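Side-chain contacts in ferulic acid esterase, AmCE1/Fae1A (Anaeromyces mucronatus, PDB 5CXX), which probably catalyses the hydrolysis of feruloyl esters and is captured here with ferulic acid, the product acid, bound in its pocket: residues A[120-125]-A[155-160]; A[100-103]-A[109-112]. All blocks are in the same frame, centred on the assembly; numbering follows the deposited sequence.

Interaction 1: residues A[120-125]-A[155-160]; sequences KGYDNF and FSMGAR. With FER (3-(4-hydroxy-3-methoxyphenyl)-2-propenoic acid), chain D.
The contact lies at what appears to be the nucleophile elbow of an alpha/beta-hydrolase, where Y122 and D123 of helix 116-123 meet M157 and R160 on the first turn of helix 157-168. Two side-chain pairs carry it, one apolar and one charged. M157 CG lies over one face of the Y122 ring, 4.0 Å from its centroid and 3.5 Å from Y122 CD2, a CH-pi contact; the sulfur stands obliquely to the same ring as a longer Met-aromatic contact. The M157 chain bends at chi2 (73°), which carries CE over the centre of the R160 guanidinium, 3.3 Å above the plane, while M157 SD comes within 3.7 Å of the methoxy carbon C10 of the ferulic acid. The charged pair is a salt bridge: R160 NH2 donates to the syn lone pair of D123 OD1 over 2.8 Å, with an N-H...O angle of 168°. Carboxylate and guanidinium planes differ by only 7°, and two waters brace this geometry, one joining D123 OD1 to R160 NE, the other D123 OD2 to R160 NH2. R160 NH1 is bonded to the carbonyl of P183, so the guanidinium's rotation is fixed from several sides. R160 NH1 also lies 3.5 Å from C10 of the ligand. At the helix start, M157 N donates to carboxylate O1 of the ligand over 2.8 Å. L65 N also bonds the ligand, consistent with an oxyanion hole. S156 is modelled in two conformers, in one of which OG is within hydrogen-bonding contact of H253 NE2. The turn between strand 150-155 and helix 157-168 fits the strained GxSxG nucleophile elbow of a probable Ser-His-Asp triad.

Interaction 2: residues A[100-103]-A[109-112]; sequences DVYA and AVTP
Y102 reaches across the loop between strand 95-99 and helix 116-123 to the backbone at A109 and V110. Its bond to CB points toward the 109-112 segment, and a chi1 of 180° puts CG anti to the backbone N; the hydroxyl ends at V110 N. Contact begins at CE2 and CZ, each 4.0 Å from V110 O, which lies obliquely to the ring. The hydroxyl does most of the work. V110 N donates to Y102 OH over 3.0 Å in a nearly straight bond of 166°, and the same oxygen rests 3.4 Å from A109 CA, with V110 CG2 at 3.9 Å beside it. Y102 N donates to D100 OD1 over 3.1 Å, approaching from above the carboxylate plane, which makes an Asx turn. The Y118 ring of helix 116-123 also meets the Y102 ring, and V110 packs on Y118. Only 110 Å² is buried between the two segments. The chemistry is therefore that of a phenol oxygen used as acceptor for a main-chain amide, a directional link that ties two irregular loop segments together with little apolar packing.

In the fold
The two contacts follow one another along the chain, with centres 10 Å apart, and join at 120-125. A103, in interaction 2, is held by two residues of interaction 1: N124 ND2 lies 2.9 Å from A103 O, and A103 N lies 3.0 Å from G121 O, both probable hydrogen bonds. Packing adds to this, with Y102 CE1 at 3.5 Å from G121 CA and F125 CB at 3.5 Å from V101 O. Y118 bridges the pair, its ring meeting both Y102 and Y122. Interaction 1 touches the ferulic acid directly, whereas the nearest atoms of the Y102 side chain and the ferulic acid are about 11 Å apart, so interaction 2 is a surface contact outside the pocket.

Interaction 1: residues A[120-125]-A[155-160]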
ATOM      1  N   LYS A 120      -9.433  10.084  10.702  1.00 19.98           N
ATOM      2  CA  LYS A 120      -9.602   8.995  11.696  1.00 21.50           C
ATOM      3  C   LYS A 120     -10.104   7.690  11.058  1.00 19.01           C
ATOM      4  O   LYS A 120      -9.778   6.597  11.512  1.00 19.39           O
ATOM      5  CB  LYS A 120     -10.578   9.411  12.793  1.00 23.53           C
ATOM      6  CG  LYS A 120      -9.951  10.513  13.706  1.00 34.52           C
ATOM      7  CD  LYS A 120     -11.006  10.886  14.746  1.00 37.17           C
ATOM      8  CE  LYS A 120     -10.508  12.069  15.621  1.00 47.73           C
ATOM      9  NZ  LYS A 120     -11.624  12.521  16.495  1.00 51.68           N
ATOM     10  N   GLY A 121     -10.939   7.808  10.019  1.00 20.52           N
ATOM     11  CA  GLY A 121     -11.434   6.617   9.327  1.00 18.64           C
ATOM     12  C   GLY A 121     -10.365   5.830   8.594  1.00 18.80           C
ATOM     13  O   GLY A 121     -10.434   4.582   8.543  1.00 18.57           O
ATOM     14  N   TYR A 122      -9.338   6.518   8.119  1.00 18.33           N
ATOM     15  CA  TYR A 122      -8.199   5.845   7.542  1.00 18.47           C
ATOM     16  C   TYR A 122      -7.344   5.205   8.638  1.00 18.54           C
ATOM     17  O   TYR A 122      -6.812   4.086   8.480  1.00 18.85           O
ATOM     18  CB  TYR A 122      -7.312   6.853   6.689  1.00 17.41           C
ATOM     19  CG  TYR A 122      -8.028   7.209   5.403  1.00 17.23           C
ATOM     20  CD1 TYR A 122      -9.077   8.136   5.402  1.00 19.11           C
ATOM     21  CD2 TYR A 122      -7.621   6.589   4.181  1.00 23.12           C
ATOM     22  CE1 TYR A 122      -9.770   8.414   4.182  1.00 22.50           C
ATOM     23  CE2 TYR A 122      -8.302   6.892   2.971  1.00 23.56           C
ATOM     24  CZ  TYR A 122      -9.358   7.752   3.008  1.00 26.32           C
ATOM     25  OH  TYR A 122     -10.044   8.044   1.815  1.00 27.80           O
ATOM     26  N   ASP A 123      -7.186   5.938   9.742  1.00 18.29           N
ATOM     27  CA  ASP A 123      -6.432   5.353  10.871  1.00 19.90           C
ATOM     28  C   ASP A 123      -7.079   4.068  11.340  1.00 22.82           C
ATOM     29  O   ASP A 123      -6.395   3.087  11.703  1.00 20.25           O
ATOM     30  CB  ASP A 123      -6.358   6.322  12.062  1.00 19.61           C
ATOM     31  CG  ASP A 123      -5.737   7.675  11.705  1.00 19.48           C
ATOM     32  OD1 ASP A 123      -4.957   7.684  10.717  1.00 20.08           O
ATOM     33  OD2 ASP A 123      -6.019   8.646  12.432  1.00 20.85           O
ATOM     34  N   ASN A 124      -8.414   4.008  11.312  1.00 18.44           N
ATOM     35  CA  ASN A 124      -9.109   2.849  11.819  1.00 17.90           C
ATOM     36  C   ASN A 124      -8.988   1.646  10.908  1.00 18.03           C
ATOM     37  O   ASN A 124      -9.380   0.523  11.286  1.00 18.03           O
ATOM     38  CB  ASN A 124     -10.618   3.211  12.031  1.00 17.72           C
ATOM     39  CG  ASN A 124     -11.288   2.264  12.977  1.00 20.53           C
ATOM     40  OD1 ASN A 124     -10.732   1.941  14.053  1.00 20.99           O
ATOM     41  ND2 ASN A 124     -12.527   1.876  12.653  1.00 20.87           N
ATOM     42  N   PHE A 125      -8.446   1.851   9.711  1.00 16.96           N
ATOM     43  CA  PHE A 125      -8.248   0.768   8.777  1.00 16.78           C
ATOM     44  C   PHE A 125      -7.312  -0.318   9.345  1.00 16.04           C
ATOM     45  O   PHE A 125      -7.450  -1.477   8.943  1.00 17.72           O
ATOM     46  CB  PHE A 125      -7.678   1.289   7.431  1.00 16.54           C
ATOM     47  CG  PHE A 125      -7.644   0.184   6.388  1.00 15.68           C
ATOM     48  CD1 PHE A 125      -8.842  -0.278   5.829  1.00 16.83           C
ATOM     49  CD2 PHE A 125      -6.451  -0.424   6.024  1.00 15.45           C
ATOM     50  CE1 PHE A 125      -8.840  -1.355   4.938  1.00 18.53           C
ATOM     51  CE2 PHE A 125      -6.443  -1.460   5.143  1.00 16.85           C
ATOM     52  CZ  PHE A 125      -7.636  -1.937   4.562  1.00 16.30           C
ATOM     53  N   PHE A 155      -0.855   4.487  -1.751  1.00 17.01           N
ATOM     54  CA  PHE A 155      -0.543   5.803  -2.247  1.00 15.87           C
ATOM     55  C   PHE A 155      -1.079   6.874  -1.310  1.00 16.52           C
ATOM     56  O   PHE A 155      -2.226   6.783  -0.888  1.00 16.41           O
ATOM     57  CB  PHE A 155      -1.204   5.968  -3.614  1.00 17.09           C
ATOM     58  CG  PHE A 155      -1.121   7.369  -4.170  1.00 16.23           C
ATOM     59  CD1 PHE A 155       0.102   7.952  -4.461  1.00 18.11           C
ATOM     60  CD2 PHE A 155      -2.324   8.058  -4.500  1.00 18.41           C
ATOM     61  CE1 PHE A 155       0.166   9.229  -5.047  1.00 18.85           C
ATOM     62  CE2 PHE A 155      -2.253   9.361  -5.085  1.00 20.14           C
ATOM     63  CZ  PHE A 155      -1.018   9.926  -5.343  1.00 22.27           C
ATOM     64  N   SER A 156      -0.218   7.843  -0.989  1.00 16.14           N
ATOM     65  CA  SER A 156      -0.595   9.091  -0.292  0.57 15.77           C
ATOM     66  C   SER A 156      -1.225   8.731   1.040  1.00 16.09           C
ATOM     67  O   SER A 156      -0.503   8.179   1.900  1.00 16.45           O
ATOM     68  CB  SER A 156      -1.463   9.977  -1.155  0.57 18.85           C
ATOM     69  OG  SER A 156      -1.360  11.288  -0.652  0.57 22.16           O
ATOM     70  N   MET A 157      -2.495   9.064   1.308  1.00 17.46           N
ATOM     71  CA  MET A 157      -2.999   8.655   2.600  1.00 16.25           C
ATOM     72  C   MET A 157      -2.887   7.131   2.814  1.00 17.62           C
ATOM     73  O   MET A 157      -2.709   6.660   3.937  1.00 16.68           O
ATOM     74  CB  MET A 157      -4.511   9.078   2.750  1.00 17.43           C
ATOM     75  CG  MET A 157      -4.986   8.966   4.210  1.00 15.80           C
ATOM     76  SD  MET A 157      -4.255  10.316   5.224  1.00 18.32           S
ATOM     77  CE  MET A 157      -5.102  10.037   6.792  1.00 20.15           C
ATOM     78  N   GLY A 158      -3.045   6.362   1.736  1.00 15.46           N
ATOM     79  CA  GLY A 158      -2.947   4.885   1.828  1.00 15.35           C
ATOM     80  C   GLY A 158      -1.494   4.457   2.107  1.00 15.63           C
ATOM     81  O   GLY A 158      -1.283   3.391   2.695  1.00 15.97           O
ATOM     82  N   ALA A 159      -0.545   5.290   1.706  1.00 15.92           N
ATOM     83  CA  ALA A 159       0.870   5.037   1.998  1.00 15.29           C
ATOM     84  C   ALA A 159       1.208   5.395   3.477  1.00 16.05           C
ATOM     85  O   ALA A 159       2.009   4.697   4.114  1.00 17.95           O
ATOM     86  CB  ALA A 159       1.730   5.883   1.046  1.00 16.42           C
ATOM     87  N   ARG A 160       0.648   6.489   3.984  1.00 15.95           N
ATOM     88  CA  ARG A 160       0.722   6.763   5.407  1.00 16.38           C
ATOM     89  C   ARG A 160       0.156   5.594   6.208  1.00 16.17           C
ATOM     90  O   ARG A 160       0.768   5.129   7.195  1.00 17.05           O
ATOM     91  CB  ARG A 160      -0.027   8.091   5.705  1.00 17.76           C
ATOM     92  CG  ARG A 160      -0.674   8.061   7.089  1.00 18.51           C
ATOM     93  CD  ARG A 160      -1.206   9.480   7.483  1.00 18.42           C
ATOM     94  NE  ARG A 160      -2.209   9.300   8.516  1.00 19.79           N
ATOM     95  CZ  ARG A 160      -2.666  10.333   9.241  1.00 20.80           C
ATOM     96  NH1 ARG A 160      -2.179  11.572   9.054  1.00 18.35           N
ATOM     97  NH2 ARG A 160      -3.628  10.118  10.146  1.00 18.89           N
TER
HETATM   98  C4  FER D 301      -2.775  16.351   4.403  1.00 19.73           C
HETATM   99  C5  FER D 301      -2.543  16.553   3.012  1.00 21.99           C
HETATM  100  C6  FER D 301      -2.777  15.534   2.135  1.00 21.00           C
HETATM  101  C3  FER D 301      -3.157  15.070   4.843  1.00 18.96           C
HETATM  102  C2  FER D 301      -3.422  14.043   3.977  1.00 18.19           C
HETATM  103  C1  FER D 301      -3.214  14.260   2.627  1.00 19.78           C
HETATM  104  C10 FER D 301      -3.481  13.645   6.619  1.00 21.00           C
HETATM  105  C7  FER D 301      -3.523  13.145   1.687  1.00 20.56           C
HETATM  106  C8  FER D 301      -3.695  13.289   0.361  1.00 18.94           C
HETATM  107  C9  FER D 301      -4.007  12.046  -0.469  1.00 21.10           C
HETATM  108  O1  FER D 301      -4.136  10.890   0.044  1.00 19.87           O
HETATM  109  O2  FER D 301      -4.174  12.193  -1.709  1.00 24.99           O
HETATM  110  O4  FER D 301      -2.575  17.291   5.368  1.00 22.54           O
HETATM  111  O3  FER D 301      -3.308  14.994   6.197  1.00 20.39           O
HETATM  112  O   HOH W   1      -3.746   6.880   8.419  1.00 21.88           O
HETATM  113  O   HOH W   2      -5.141  11.163  12.415  1.00 25.93           O

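Interaction 2: residues A[100-103]-A[109-112]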
ATOM      1  N   ASP A 100     -11.403  -0.683   0.328  1.00 16.01           N
ATOM      2  CA  ASP A 100     -11.849   0.678   0.649  1.00 15.05           C
ATOM      3  C   ASP A 100     -11.239   1.040   1.990  1.00 16.45           C
ATOM      4  O   ASP A 100     -11.510   0.366   3.005  1.00 17.09           O
ATOM      5  CB  ASP A 100     -13.387   0.669   0.695  1.00 16.73           C
ATOM      6  CG  ASP A 100     -13.977   1.999   1.156  1.00 19.41           C
ATOM      7  OD1 ASP A 100     -13.207   2.927   1.508  1.00 18.73           O
ATOM      8  OD2 ASP A 100     -15.254   2.068   1.136  1.00 19.28           O
ATOM      9  N   VAL A 101     -10.308   1.988   1.988  1.00 15.52           N
ATOM     10  CA  VAL A 101      -9.472   2.255   3.166  1.00 15.79           C
ATOM     11  C   VAL A 101     -10.188   3.152   4.185  1.00 18.30           C
ATOM     12  O   VAL A 101      -9.766   3.229   5.342  1.00 18.48           O
ATOM     13  CB  VAL A 101      -8.140   2.939   2.736  1.00 16.41           C
ATOM     14  CG1 VAL A 101      -7.143   3.084   3.950  1.00 20.37           C
ATOM     15  CG2 VAL A 101      -7.535   2.069   1.642  1.00 21.66           C
ATOM     16  N   TYR A 102     -11.301   3.761   3.772  1.00 17.15           N
ATOM     17  CA  TYR A 102     -11.984   4.680   4.718  1.00 18.26           C
ATOM     18  C   TYR A 102     -12.963   3.847   5.531  1.00 17.45           C
ATOM     19  O   TYR A 102     -14.061   3.494   5.079  1.00 16.82           O
ATOM     20  CB  TYR A 102     -12.700   5.811   3.955  1.00 17.02           C
ATOM     21  CG  TYR A 102     -13.409   6.763   4.918  1.00 16.63           C
ATOM     22  CD1 TYR A 102     -12.664   7.395   5.938  1.00 17.58           C
ATOM     23  CD2 TYR A 102     -14.791   6.973   4.843  1.00 18.56           C
ATOM     24  CE1 TYR A 102     -13.313   8.205   6.853  1.00 18.30           C
ATOM     25  CE2 TYR A 102     -15.454   7.817   5.767  1.00 20.25           C
ATOM     26  CZ  TYR A 102     -14.713   8.414   6.764  1.00 18.97           C
ATOM     27  OH  TYR A 102     -15.358   9.231   7.631  1.00 20.93           O
ATOM     28  N   ALA A 103     -12.542   3.509   6.765  1.00 17.47           N
ATOM     29  CA  ALA A 103     -13.300   2.572   7.600  1.00 17.53           C
ATOM     30  C   ALA A 103     -13.649   3.153   8.960  1.00 18.25           C
ATOM     31  O   ALA A 103     -13.201   2.672   9.988  1.00 18.70           O
ATOM     32  CB  ALA A 103     -12.444   1.262   7.772  1.00 19.14           C
ATOM     33  N   ALA A 109     -18.515   8.708  10.614  1.00 24.13           N
ATOM     34  CA  ALA A 109     -18.319   8.872   9.172  1.00 23.95           C
ATOM     35  C   ALA A 109     -18.650  10.312   8.777  1.00 27.07           C
ATOM     36  O   ALA A 109     -19.714  10.876   9.204  1.00 29.03           O
ATOM     37  CB  ALA A 109     -19.233   7.874   8.386  1.00 24.31           C
ATOM     38  N   VAL A 110     -17.737  10.946   8.032  1.00 22.86           N
ATOM     39  CA  VAL A 110     -17.939  12.306   7.598  1.00 22.48           C
ATOM     40  C   VAL A 110     -17.540  12.404   6.117  1.00 22.40           C
ATOM     41  O   VAL A 110     -16.928  11.483   5.547  1.00 25.71           O
ATOM     42  CB  VAL A 110     -17.112  13.331   8.454  1.00 26.04           C
ATOM     43  CG1 VAL A 110     -17.532  13.232   9.920  1.00 26.76           C
ATOM     44  CG2 VAL A 110     -15.592  13.083   8.282  1.00 24.81           C
ATOM     45  N   THR A 111     -17.925  13.529   5.523  1.00 26.47           N
ATOM     46  CA  THR A 111     -17.673  13.697   4.110  1.00 29.45           C
ATOM     47  C   THR A 111     -16.175  13.946   3.848  1.00 29.08           C
ATOM     48  O   THR A 111     -15.471  14.465   4.726  1.00 29.04           O
ATOM     49  CB  THR A 111     -18.581  14.843   3.595  1.00 36.30           C
ATOM     50  OG1 THR A 111     -18.685  14.750   2.180  1.00 42.84           O
ATOM     51  CG2 THR A 111     -18.056  16.185   4.034  1.00 36.63           C
ATOM     52  N   PRO A 112     -15.649  13.457   2.708  1.00 26.75           N
ATOM     53  CA  PRO A 112     -14.199  13.620   2.499  1.00 25.12           C
ATOM     54  C   PRO A 112     -13.769  15.088   2.498  1.00 27.97           C
ATOM     55  O   PRO A 112     -14.437  15.934   1.932  1.00 31.01           O
ATOM     56  CB  PRO A 112     -13.948  12.961   1.132  1.00 29.08           C
ATOM     57  CG  PRO A 112     -15.206  11.993   0.944  1.00 29.08           C
ATOM     58  CD  PRO A 112     -16.324  12.672   1.641  1.00 26.62           C
TER